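Local coordinates for cellulosomal scaffoldin anchoring protein C (Acetivibrio cellulolyticus, PDB 4UYP) that serves, through this type I cohesin domain, to bind the dockerin of the adaptor scaffoldin ScaB and so anchor cellulosomes at the cell surface, at residues P42-T46 with E108-I112. Sequence-based numbering, arbitrary orientation.
Sequences PQKVT and ELYNI. With SO4 (sulfate ion), chain S.
K44 lays its aliphatic chain across the ring of Y110, joining the two sheets of the cohesin beta-sandwich at one end: the turn leading into strand 45-52 meets the start of strand 109-122. The lysine CB sits over the middle of the ring, 3.5 Å from its centroid and only 11° off the normal, a CH-pi contact. Beyond it the chain bends at chi2 (-58°) and carries CG and CD out past the CE1 side of the ring, CD still 3.4 Å from Y110 CE1. Lysine suits this place because its methylenes cover an aromatic face while its ammonium can be carried on to polar partners. NZ forms salt bridges with D41 and with E128 of the second subunit, and a long hydrogen bond to a sulfate, probably from the crystallisation liquor, that also binds N46 of the ScaB chain.

No hydrogen bond spans the two segments; they meet by side-chain packing. V45 points inward and brings CG1 to 3.6 Å from Y110 CD2, obliquely to the ring; its other methyl, CG2, lies 4.3 Å from I112 CD1. These branched aliphatic residues suit the interior, which F40, F98 and I139 help to fill.

The tyrosine adds a polar end to this apolar contact. E108, two residues earlier, reaches the phenol with an extended chain, its OE1 lying in the plane of the ring at its edge, and its OE2 pairs with K130 of the second subunit. Y110 OH donates to E108 OE1 at 2.5 Å, arriving from above the carboxylate plane, 35° out of it.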
ATOM      1  N   PRO C  42       8.992   0.136   7.266  1.00 12.07           N
ATOM      2  CA  PRO C  42       9.555  -0.931   8.014  1.00 12.13           C
ATOM      3  C   PRO C  42      10.874  -0.665   8.733  1.00 11.05           C
ATOM      4  O   PRO C  42      11.325  -1.504   9.495  1.00 14.21           O
ATOM      5  CB  PRO C  42       9.665  -2.083   6.945  1.00 14.58           C
ATOM      6  CG  PRO C  42       9.906  -1.283   5.735  1.00 13.85           C
ATOM      7  CD  PRO C  42       9.085  -0.099   5.783  1.00 13.86           C
ATOM      8  N   GLN C  43      11.427   0.520   8.430  1.00 14.48           N
ATOM      9  CA  GLN C  43      12.622   0.895   9.268  1.00 15.65           C
ATOM     10  C   GLN C  43      12.283   1.766  10.403  1.00 13.81           C
ATOM     11  O   GLN C  43      13.124   2.164  11.175  1.00 15.90           O
ATOM     12  CB  GLN C  43      13.816   1.421   8.524  1.00 18.62           C
ATOM     13  CG  GLN C  43      14.492   0.374   7.581  1.00 18.75           C
ATOM     14  CD  GLN C  43      15.124  -0.737   8.330  1.00 21.10           C
ATOM     15  OE1 GLN C  43      15.588  -0.521   9.456  1.00 24.30           O
ATOM     16  NE2 GLN C  43      15.235  -1.858   7.735  1.00 32.51           N
ATOM     17  N   LYS C  44      10.945   2.021  10.564  1.00 11.74           N
ATOM     18  CA  LYS C  44      10.471   2.737  11.748  1.00 11.23           C
ATOM     19  C   LYS C  44       9.800   1.813  12.735  1.00 10.32           C
ATOM     20  O   LYS C  44       9.999   1.912  13.935  1.00 10.14           O
ATOM     21  CB  LYS C  44       9.433   3.853  11.364  1.00 11.38           C
ATOM     22  CG  LYS C  44      10.050   4.912  10.357  1.00 13.16           C
ATOM     23  CD  LYS C  44      11.291   5.591  10.902  1.00 13.04           C
ATOM     24  CE  LYS C  44      11.707   6.787  10.002  1.00 18.37           C
ATOM     25  NZ  LYS C  44      11.992   6.298   8.663  1.00 21.91           N
ATOM     26  N   VAL C  45       8.913   0.960  12.244  1.00 10.14           N
ATOM     27  CA  VAL C  45       8.218  -0.013  13.081  1.00 10.35           C
ATOM     28  C   VAL C  45       8.236  -1.331  12.326  1.00 10.36           C
ATOM     29  O   VAL C  45       8.319  -1.401  11.097  1.00 10.96           O
ATOM     30  CB  VAL C  45       6.755   0.371  13.368  1.00 10.14           C
ATOM     31  CG1 VAL C  45       6.737   1.676  14.210  1.00 12.26           C
ATOM     32  CG2 VAL C  45       5.910   0.520  12.112  1.00 11.47           C
ATOM     33  N   THR C  46       8.047  -2.381  13.094  1.00  9.12           N
ATOM     34  CA  THR C  46       7.895  -3.725  12.531  1.00  9.87           C
ATOM     35  C   THR C  46       6.775  -4.417  13.348  1.00  9.52           C
ATOM     36  O   THR C  46       6.489  -4.081  14.523  1.00  9.81           O
ATOM     37  CB  THR C  46       9.140  -4.599  12.597  1.00 10.87           C
ATOM     38  OG1 THR C  46       9.711  -4.571  13.935  1.00 13.04           O
ATOM     39  CG2 THR C  46      10.077  -4.155  11.526  1.00 11.72           C
ATOM     40  N   GLU C 108       9.050  11.754  16.108  1.00 10.44           N
ATOM     41  CA  GLU C 108       8.743  11.101  14.824  1.00 10.17           C
ATOM     42  C   GLU C 108       7.312  10.608  14.849  1.00  9.16           C
ATOM     43  O   GLU C 108       6.720  10.232  15.930  1.00 10.09           O
ATOM     44  CB  GLU C 108       9.687   9.944  14.608  1.00 10.89           C
ATOM     45  CG  GLU C 108      11.142  10.426  14.447  1.00 12.85           C
ATOM     46  CD  GLU C 108      12.168   9.318  14.163  1.00 15.32           C
ATOM     47  OE1 GLU C 108      11.885   8.294  13.668  1.00 20.53           O
ATOM     48  OE2 GLU C 108      13.341   9.705  14.203  1.00 22.80           O
ATOM     49  N   LEU C 109       6.671  10.639  13.683  1.00 10.37           N
ATOM     50  CA  LEU C 109       5.262  10.221  13.536  1.00  9.76           C
ATOM     51  C   LEU C 109       5.219   9.167  12.458  1.00 10.33           C
ATOM     52  O   LEU C 109       5.716   9.429  11.313  1.00 12.41           O
ATOM     53  CB  LEU C 109       4.358  11.399  13.110  1.00 11.25           C
ATOM     54  CG  LEU C 109       4.456  12.618  14.079  1.00 12.18           C
ATOM     55  CD1 LEU C 109       3.598  13.735  13.515  1.00 14.42           C
ATOM     56  CD2 LEU C 109       3.941  12.311  15.467  1.00 14.07           C
ATOM     57  N   TYR C 110       4.669   8.023  12.759  1.00  9.17           N
ATOM     58  CA  TYR C 110       4.619   6.916  11.759  1.00  9.17           C
ATOM     59  C   TYR C 110       3.221   6.737  11.363  1.00 10.12           C
ATOM     60  O   TYR C 110       2.290   6.473  12.152  1.00 11.30           O
ATOM     61  CB  TYR C 110       5.199   5.640  12.344  1.00  9.42           C
ATOM     62  CG  TYR C 110       6.590   5.833  12.971  1.00 10.70           C
ATOM     63  CD1 TYR C 110       7.525   6.731  12.403  1.00 11.31           C
ATOM     64  CD2 TYR C 110       6.939   5.240  14.155  1.00 13.04           C
ATOM     65  CE1 TYR C 110       8.821   6.908  12.913  1.00 12.86           C
ATOM     66  CE2 TYR C 110       8.219   5.381  14.663  1.00 11.12           C
ATOM     67  CZ  TYR C 110       9.136   6.279  14.068  1.00 12.21           C
ATOM     68  OH  TYR C 110      10.383   6.504  14.598  1.00 14.39           O
ATOM     69  N   ASN C 111       2.937   6.913  10.031  1.00 10.10           N
ATOM     70  CA  ASN C 111       1.571   6.741   9.475  1.00 10.53           C
ATOM     71  C   ASN C 111       1.299   5.240   9.226  1.00 10.20           C
ATOM     72  O   ASN C 111       2.090   4.550   8.524  1.00 10.82           O
ATOM     73  CB  ASN C 111       1.589   7.475   8.127  1.00 10.33           C
ATOM     74  CG  ASN C 111       1.729   8.969   8.352  1.00 12.98           C
ATOM     75  OD1 ASN C 111       0.706   9.654   8.569  1.00 16.12           O
ATOM     76  ND2 ASN C 111       2.937   9.458   8.243  1.00 14.05           N
ATOM     77  N   ILE C 112       0.205   4.790   9.844  1.00  9.74           N
ATOM     78  CA  ILE C 112      -0.196   3.337   9.650  1.00  9.39           C
ATOM     79  C   ILE C 112      -1.489   3.466   8.828  1.00  9.11           C
ATOM     80  O   ILE C 112      -2.503   3.961   9.248  1.00  9.66           O
ATOM     81  CB  ILE C 112      -0.477   2.740  11.073  1.00 10.02           C
ATOM     82  CG1 ILE C 112       0.726   2.897  12.039  1.00 10.62           C
ATOM     83  CG2 ILE C 112      -0.798   1.285  10.913  1.00 11.01           C
ATOM     84  CD1 ILE C 112       2.087   2.353  11.568  1.00 10.96           C
TER
HETATM   85  S   SO4 S1150      15.825   5.041   9.414  1.00 38.22           S
HETATM   86  O1  SO4 S1150      15.565   6.387  10.113  1.00 39.72           O
HETATM   87  O2  SO4 S1150      16.871   5.372   8.351  1.00 51.55           O
HETATM   88  O3  SO4 S1150      14.597   4.357   8.804  1.00 31.51           O
HETATM   89  O4  SO4 S1150      16.298   4.049  10.443  1.00 41.46           O